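Local coordinates for transketolase (Campylobacter jejuni, PDB 3M6L), which belongs to the transketolase family of thiamine diphosphate-dependent enzymes and binds its cofactor together with a calcium ion, at residues G117-G122 and D155-E160; Y182-I187 and L238-T243. All coordinates share one frame; numbering follows the deposited sequence. Where two conformers were deposited one is given.

Contact 1: residues G117-G122 and D155-E160; sequences GPLGQG and DGDLQE. With CA (calcium ion), chain D; TPP (thiamine diphosphate), chain C.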
loop_
_atom_site.group_PDB
_atom_site.type_symbol
_atom_site.label_atom_id
_atom_site.label_comp_id
_atom_site.label_asym_id
_atom_site.label_seq_id
_atom_site.Cartn_x
_atom_site.Cartn_y
_atom_site.Cartn_z
ATOM N N GLY A 117 -11.172 -0.644 -10.760
ATOM C CA GLY A 117 -10.655 0.733 -11.010
ATOM C C GLY A 117 -9.175 0.806 -10.606
ATOM O O GLY A 117 -8.358 1.091 -11.426
ATOM N N PRO A 118 -8.837 0.382 -9.422
ATOM C CA PRO A 118 -7.438 0.283 -9.047
ATOM C C PRO A 118 -6.926 -1.031 -9.583
ATOM O O PRO A 118 -7.453 -2.090 -9.265
ATOM C CB PRO A 118 -7.466 0.290 -7.518
ATOM C CG PRO A 118 -8.820 0.895 -7.222
ATOM C CD PRO A 118 -9.725 0.410 -8.232
ATOM N N LEU A 119 -5.910 -0.993 -10.404
ATOM C CA LEU A 119 -5.524 -2.187 -11.141
ATOM C C LEU A 119 -4.966 -3.249 -10.224
ATOM O O LEU A 119 -4.356 -3.000 -9.111
ATOM C CB LEU A 119 -4.528 -1.814 -12.203
ATOM C CG LEU A 119 -5.077 -1.026 -13.386
ATOM C CD1 LEU A 119 -3.868 -0.381 -14.133
ATOM C CD2 LEU A 119 -5.841 -1.943 -14.337
ATOM N N GLY A 120 -5.135 -4.471 -10.688
ATOM C CA GLY A 120 -4.751 -5.638 -9.913
ATOM C C GLY A 120 -5.809 -6.083 -8.956
ATOM O O GLY A 120 -5.887 -7.294 -8.653
ATOM N N GLN A 121 -6.651 -5.167 -8.462
ATOM C CA GLN A 121 -7.566 -5.587 -7.350
ATOM C C GLN A 121 -8.455 -6.738 -7.860
ATOM O O GLN A 121 -8.757 -7.729 -7.154
ATOM C CB GLN A 121 -8.528 -4.512 -6.843
ATOM C CG GLN A 121 -7.813 -3.359 -6.214
ATOM C CD GLN A 121 -7.158 -3.650 -4.962
ATOM O OE1 GLN A 121 -7.754 -4.329 -4.133
ATOM N NE2 GLN A 121 -5.943 -3.116 -4.738
ATOM N N GLY A 122 -8.996 -6.559 -9.054
ATOM C CA GLY A 122 -9.940 -7.468 -9.654
ATOM C C GLY A 122 -9.481 -8.886 -9.784
ATOM O O GLY A 122 -10.253 -9.851 -9.573
ATOM N N ASP A 155 -2.753 -5.795 -19.215
ATOM C CA ASP A 155 -1.290 -5.600 -18.876
ATOM C C ASP A 155 -1.116 -4.988 -17.531
ATOM O O ASP A 155 -0.224 -5.389 -16.757
ATOM C CB ASP A 155 -0.638 -4.718 -19.908
ATOM C CG ASP A 155 -0.627 -5.409 -21.291
ATOM O OD1 ASP A 155 -0.067 -6.520 -21.440
ATOM O OD2 ASP A 155 -1.222 -4.908 -22.259
ATOM N N GLY A 156 -1.881 -3.976 -17.266
ATOM C CA GLY A 156 -1.776 -3.214 -16.072
ATOM C C GLY A 156 -2.028 -4.093 -14.837
ATOM O O GLY A 156 -1.311 -4.019 -13.808
ATOM N N ASP A 157 -3.055 -4.909 -14.917
ATOM C CA ASP A 157 -3.356 -5.804 -13.788
ATOM C C ASP A 157 -2.168 -6.750 -13.487
ATOM O O ASP A 157 -1.857 -7.060 -12.337
ATOM C CB ASP A 157 -4.579 -6.627 -14.071
ATOM C CG ASP A 157 -5.823 -5.803 -14.194
ATOM O OD1 ASP A 157 -6.280 -5.257 -13.161
ATOM O OD2 ASP A 157 -6.367 -5.685 -15.321
ATOM N N LEU A 158 -1.612 -7.316 -14.533
ATOM C CA LEU A 158 -0.606 -8.358 -14.331
ATOM C C LEU A 158 0.786 -7.838 -13.964
ATOM O O LEU A 158 1.633 -8.601 -13.555
ATOM C CB LEU A 158 -0.553 -9.211 -15.578
ATOM C CG LEU A 158 -1.826 -10.063 -15.734
ATOM C CD1 LEU A 158 -1.518 -11.122 -16.792
ATOM C CD2 LEU A 158 -2.437 -10.763 -14.453
ATOM N N GLN A 159 1.008 -6.541 -14.079
ATOM C CA GLN A 159 2.241 -5.908 -13.582
ATOM C C GLN A 159 2.212 -5.606 -12.121
ATOM O O GLN A 159 3.215 -5.610 -11.436
ATOM C CB GLN A 159 2.576 -4.662 -14.371
ATOM C CG GLN A 159 2.975 -5.007 -15.829
ATOM C CD GLN A 159 3.346 -3.839 -16.610
ATOM O OE1 GLN A 159 3.895 -2.827 -16.109
ATOM N NE2 GLN A 159 3.131 -3.946 -17.949
ATOM N N GLU A 160 1.014 -5.447 -11.616
ATOM C CA GLU A 160 0.846 -5.136 -10.164
ATOM C C GLU A 160 1.173 -6.329 -9.312
ATOM O O GLU A 160 0.712 -7.455 -9.591
ATOM C CB GLU A 160 -0.553 -4.653 -9.854
ATOM C CG GLU A 160 -0.854 -3.297 -10.350
ATOM C CD GLU A 160 -0.239 -2.191 -9.478
ATOM O OE1 GLU A 160 0.420 -2.528 -8.472
ATOM O OE2 GLU A 160 -0.419 -0.978 -9.854
HETATM CA CA CA D . -2.791 -3.265 -22.642
HETATM N "N1'" TPP C . -2.293 2.292 -10.996
HETATM C "C2'" TPP C . -3.346 1.614 -10.543
HETATM C CM2 TPP C . -3.138 0.774 -9.298
HETATM N "N3'" TPP C . -4.597 1.604 -11.054
HETATM C "C4'" TPP C . -4.874 2.397 -12.093
HETATM N "N4'" TPP C . -6.113 2.407 -12.530
HETATM C "C5'" TPP C . -3.745 3.171 -12.711
HETATM C "C6'" TPP C . -2.493 3.079 -12.105
HETATM C "C7'" TPP C . -3.974 4.064 -13.990
HETATM N N3 TPP C . -4.196 3.152 -15.228
HETATM C C2 TPP C . -5.369 2.706 -15.825
HETATM S S1 TPP C . -5.300 1.521 -17.141
HETATM C C5 TPP C . -3.556 1.681 -17.026
HETATM C C4 TPP C . -3.181 2.571 -15.915
HETATM C CM4 TPP C . -1.743 2.729 -15.609
HETATM C C6 TPP C . -2.548 0.971 -17.898
HETATM C C7 TPP C . -3.001 0.456 -19.255
HETATM O O7 TPP C . -3.437 -0.771 -18.829
HETATM P PA TPP C . -3.942 -2.000 -19.593
HETATM O O1A TPP C . -4.258 -2.916 -18.492
HETATM O O2A TPP C . -2.813 -2.412 -20.508
HETATM O O3A TPP C . -5.163 -1.439 -20.398
HETATM P PB TPP C . -5.573 -1.218 -21.939
HETATM O O1B TPP C . -7.025 -1.476 -21.963
HETATM O O2B TPP C . -4.727 -2.070 -22.842
HETATM O O3B TPP C . -5.196 0.175 -22.321
HETATM O O HOH W 1 -4.225 -5.046 -21.949
#
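The thiamine diphosphate site brings Leu119 and Gly120, in a loop ending at the N-cap of helix 121-140, against Asp157 of helix 155-159. Asp155 and Gly156 follow Gly154 and complete the Gly-Asp-Gly start of the cofactor-binding motif known in this enzyme family. Gly120 N donates to Asp157 OD1 over 2.8 Å, nearly straight at 166°. It meets the oxygen on its anti side, slightly out of the carboxylate plane. Ser67 OG also hydrogen-bonds this oxygen, while Asp157 OD2 takes the N-H of Gly154. Both carboxylate oxygens are therefore tied down. The side chain of Leu119 crosses that of Asp157 at about a right angle, with CD2 3.5 Å from Asp157 OD1. Its other methyl, CD1, lies 4.0 Å from Gly156 CA. With chi1 at -71°, CG sits beside the backbone N and meets the aminopyrimidine; CD1 reaches on to the thiazolium ring, 3.5 Å from its C4. The leucine thus wedges between the two rings of the bent cofactor. Leu119 N donates to N3' of the aminopyrimidine over 3.0 Å, and N4' donates to Gly117 O over 2.8 Å. Gly156 N hydrogen-bonds O1A of the diphosphate at 2.9 Å. Asp155 OD2 binds the calcium ion at 2.3 Å. Tyr423 OH of the second subunit hydrogen-bonds Leu119 O, so the site lies close to the dimer interface. Segment 117-122 thus hydrogen-bonds the aminopyrimidine and lines both rings. Segment 155-160 mainly holds the diphosphate and calcium, with Glu160 beside the aminopyrimidine. Asp157 joins them directly, consistent with a fixed spacing.

Contact 2: residues Y182-I187 and L238-T243; sequences YDSNNI and LIIAKT. With CA (calcium ion), chain D; TPP (thiamine diphosphate), chain C.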
loop_
_atom_site.group_PDB
_atom_site.type_symbol
_atom_site.label_atom_id
_atom_site.label_comp_id
_atom_site.label_asym_id
_atom_site.label_seq_id
_atom_site.Cartn_x
_atom_site.Cartn_y
_atom_site.Cartn_z
ATOM N N TYR A 182 -6.557 -12.934 -20.049
ATOM C CA TYR A 182 -5.644 -11.783 -20.213
ATOM C C TYR A 182 -5.691 -11.188 -21.592
ATOM O O TYR A 182 -5.379 -11.859 -22.581
ATOM C CB TYR A 182 -4.186 -12.273 -19.831
ATOM C CG TYR A 182 -3.037 -11.413 -20.159
ATOM C CD1 TYR A 182 -3.072 -10.009 -20.087
ATOM C CD2 TYR A 182 -1.786 -12.031 -20.476
ATOM C CE1 TYR A 182 -2.010 -9.211 -20.375
ATOM C CE2 TYR A 182 -0.684 -11.269 -20.751
ATOM C CZ TYR A 182 -0.777 -9.856 -20.689
ATOM O OH TYR A 182 0.309 -9.112 -20.942
ATOM N N ASP A 183 -6.114 -9.949 -21.667
ATOM C CA ASP A 183 -6.139 -9.166 -22.892
ATOM C C ASP A 183 -4.736 -8.658 -23.160
ATOM O O ASP A 183 -4.323 -7.589 -22.701
ATOM C CB ASP A 183 -7.116 -7.971 -22.708
ATOM C CG ASP A 183 -7.344 -7.170 -23.968
ATOM O OD1 ASP A 183 -7.048 -7.703 -25.087
ATOM O OD2 ASP A 183 -7.801 -5.967 -23.852
ATOM N N SER A 184 -3.988 -9.442 -23.931
ATOM C CA SER A 184 -2.671 -9.073 -24.367
ATOM C C SER A 184 -2.662 -8.270 -25.671
ATOM O O SER A 184 -2.665 -8.835 -26.757
ATOM C CB SER A 184 -1.789 -10.333 -24.401
ATOM O OG SER A 184 -0.454 -10.044 -24.683
ATOM N N ASN A 185 -2.679 -6.951 -25.538
ATOM C CA ASN A 185 -2.689 -6.065 -26.669
ATOM C C ASN A 185 -1.386 -5.237 -26.943
ATOM O O ASN A 185 -1.326 -4.359 -27.877
ATOM C CB ASN A 185 -3.944 -5.187 -26.643
ATOM C CG ASN A 185 -3.924 -4.181 -25.498
ATOM O OD1 ASN A 185 -2.875 -3.937 -24.877
ATOM N ND2 ASN A 185 -5.140 -3.620 -25.150
ATOM N N ASN A 186 -0.329 -5.507 -26.160
ATOM C CA ASN A 186 0.964 -4.906 -26.310
ATOM C C ASN A 186 0.988 -3.414 -26.129
ATOM O O ASN A 186 1.966 -2.813 -26.469
ATOM C CB ASN A 186 1.564 -5.241 -27.701
ATOM C CG ASN A 186 3.096 -5.142 -27.726
ATOM O OD1 ASN A 186 3.657 -4.608 -28.676
ATOM N ND2 ASN A 186 3.758 -5.634 -26.679
ATOM N N ILE A 187 -0.071 -2.824 -25.551
ATOM C CA ILE A 187 -0.148 -1.359 -25.402
ATOM C C ILE A 187 -0.515 -0.942 -23.991
ATOM O O ILE A 187 -1.325 -1.599 -23.378
ATOM C CB ILE A 187 -1.226 -0.779 -26.374
ATOM C CG1 ILE A 187 -0.691 -0.926 -27.839
ATOM C CG2 ILE A 187 -1.662 0.692 -25.932
ATOM C CD1 ILE A 187 0.232 0.158 -28.251
ATOM N N LEU A 238 -5.428 -19.814 -17.214
ATOM C CA LEU A 238 -5.155 -18.528 -17.895
ATOM C C LEU A 238 -5.301 -18.713 -19.369
ATOM O O LEU A 238 -4.642 -19.588 -19.978
ATOM C CB LEU A 238 -3.725 -18.013 -17.605
ATOM C CG LEU A 238 -3.237 -16.760 -18.371
ATOM C CD1 LEU A 238 -4.046 -15.597 -17.886
ATOM C CD2 LEU A 238 -1.676 -16.568 -18.243
ATOM N N ILE A 239 -6.160 -17.899 -19.949
ATOM C CA ILE A 239 -6.204 -17.695 -21.358
ATOM C C ILE A 239 -5.485 -16.441 -21.755
ATOM O O ILE A 239 -5.881 -15.291 -21.441
ATOM C CB ILE A 239 -7.658 -17.720 -21.896
ATOM C CG1 ILE A 239 -8.320 -19.055 -21.629
ATOM C CG2 ILE A 239 -7.672 -17.440 -23.423
ATOM C CD1 ILE A 239 -9.926 -18.932 -21.783
ATOM N N ILE A 240 -4.419 -16.600 -22.522
ATOM C CA ILE A 240 -3.719 -15.428 -23.028
ATOM C C ILE A 240 -4.280 -15.107 -24.397
ATOM O O ILE A 240 -4.035 -15.869 -25.381
ATOM C CB ILE A 240 -2.117 -15.582 -23.123
ATOM C CG1 ILE A 240 -1.565 -16.035 -21.778
ATOM C CG2 ILE A 240 -1.493 -14.269 -23.765
ATOM C CD1 ILE A 240 -0.048 -16.473 -21.779
ATOM N N ALA A 241 -5.017 -14.006 -24.468
ATOM C CA ALA A 241 -5.767 -13.625 -25.665
ATOM C C ALA A 241 -5.102 -12.435 -26.319
ATOM O O ALA A 241 -5.061 -11.325 -25.811
ATOM C CB ALA A 241 -7.244 -13.356 -25.291
ATOM N N LYS A 242 -4.400 -12.673 -27.411
ATOM C CA LYS A 242 -3.779 -11.640 -28.156
ATOM C C LYS A 242 -4.850 -10.859 -28.936
ATOM O O LYS A 242 -5.584 -11.426 -29.741
ATOM C CB LYS A 242 -2.694 -12.230 -29.115
ATOM C CG LYS A 242 -1.833 -11.151 -29.742
ATOM C CD LYS A 242 -0.771 -11.713 -30.803
ATOM C CE LYS A 242 -0.578 -10.759 -32.082
ATOM N NZ LYS A 242 -0.484 -11.389 -33.545
ATOM N N THR A 243 -4.958 -9.575 -28.624
ATOM C CA THR A 243 -5.927 -8.653 -29.219
ATOM C C THR A 243 -5.209 -7.378 -29.691
ATOM O O THR A 243 -4.020 -7.099 -29.484
ATOM C CB THR A 243 -7.049 -8.278 -28.164
ATOM O OG1 THR A 243 -6.457 -7.374 -27.253
ATOM C CG2 THR A 243 -7.546 -9.502 -27.360
HETATM CA CA CA D . -2.791 -3.265 -22.642
HETATM N "N1'" TPP C . -2.293 2.292 -10.996
HETATM C "C2'" TPP C . -3.346 1.614 -10.543
HETATM C CM2 TPP C . -3.138 0.774 -9.298
HETATM N "N3'" TPP C . -4.597 1.604 -11.054
HETATM C "C4'" TPP C . -4.874 2.397 -12.093
HETATM N "N4'" TPP C . -6.113 2.407 -12.530
HETATM C "C5'" TPP C . -3.745 3.171 -12.711
HETATM C "C6'" TPP C . -2.493 3.079 -12.105
HETATM C "C7'" TPP C . -3.974 4.064 -13.990
HETATM N N3 TPP C . -4.196 3.152 -15.228
HETATM C C2 TPP C . -5.369 2.706 -15.825
HETATM S S1 TPP C . -5.300 1.521 -17.141
HETATM C C5 TPP C . -3.556 1.681 -17.026
HETATM C C4 TPP C . -3.181 2.571 -15.915
HETATM C CM4 TPP C . -1.743 2.729 -15.609
HETATM C C6 TPP C . -2.548 0.971 -17.898
HETATM C C7 TPP C . -3.001 0.456 -19.255
HETATM O O7 TPP C . -3.437 -0.771 -18.829
HETATM P PA TPP C . -3.942 -2.000 -19.593
HETATM O O1A TPP C . -4.258 -2.916 -18.492
HETATM O O2A TPP C . -2.813 -2.412 -20.508
HETATM O O3A TPP C . -5.163 -1.439 -20.398
HETATM P PB TPP C . -5.573 -1.218 -21.939
HETATM O O1B TPP C . -7.025 -1.476 -21.963
HETATM O O2B TPP C . -4.727 -2.070 -22.842
HETATM O O3B TPP C . -5.196 0.175 -22.321
HETATM O O HOH W 2 -7.603 -4.896 -26.285
HETATM O O HOH W 1 -4.225 -5.046 -21.949
#
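Tyr182 lies alongside Ile240, pointing the same way, with its CD2 4.0 Å from Ile240 CG2. At the root of the side chain, Tyr182 CB touches Leu238 CD1 at 3.9 Å. Ser184 CB sits over one face of the ring, toward its rim, and also meets Ile240 CG2. These contacts lie on one face of two adjacent parallel strands. Tyr182 N donates to Ile239 O over 2.8 Å, and Ala241 N answers to Tyr182 O. Ser184 N then bonds Ala241 O. The last rung runs from Thr243 N to Ser184 O, 3.0 Å. Past the strand end, Asn185 turns its side chain to the metal. Its chi1 of 69° sets CG between the backbone N and the carbonyl carbon. OD1 binds the calcium ion at 2.3 Å and accepts from Ile187 N at 3.1 Å, closing an Asx turn. The turn presents Ile187 O to the same ion. ND2 donates to O2B of thiamine diphosphate over 2.8 Å. A water links this ND2 with Asp183 OD2 and Thr243 OG1, so Thr243, just past the end of the second strand, joins the same water network as the asparagine. Another water, a calcium ligand, donates to Asp183 O. Tyr182 OH is hydrogen-bonded to Asp155 OD1. These metal and cofactor ligands stand just past the C-terminal ends of parallel strands, the usual place for a site in such an alpha/beta fold. Strand 178-184 is the middle strand of the five; 237-242 lies between it and edge strand 211-216. Helix 33-48 packs on Asp183, Ala241 and Thr243, while helix 201-207 covers Leu238 and Ile240.

Overall arrangement
Contact 1 comes first along the chain and closes before contact 2 opens. Their centres are about 14 Å apart, on the same side of the chain's centre. All four segments belong to the thiamine diphosphate binding domain. Helix 155-159 of contact 1 follows directly on strand 149-154, which neighbours strand 178-184 of contact 2 in the same parallel sheet. The contacts meet at Tyr182, which Asp155 and Leu158 both touch, and at the calcium ion. Both supply calcium ligands, and a metal-bound water belongs to both. Contact 1 extends from the diphosphate to the aminopyrimidine of the cofactor, whereas contact 2 holds only the diphosphate end, where the strands finish.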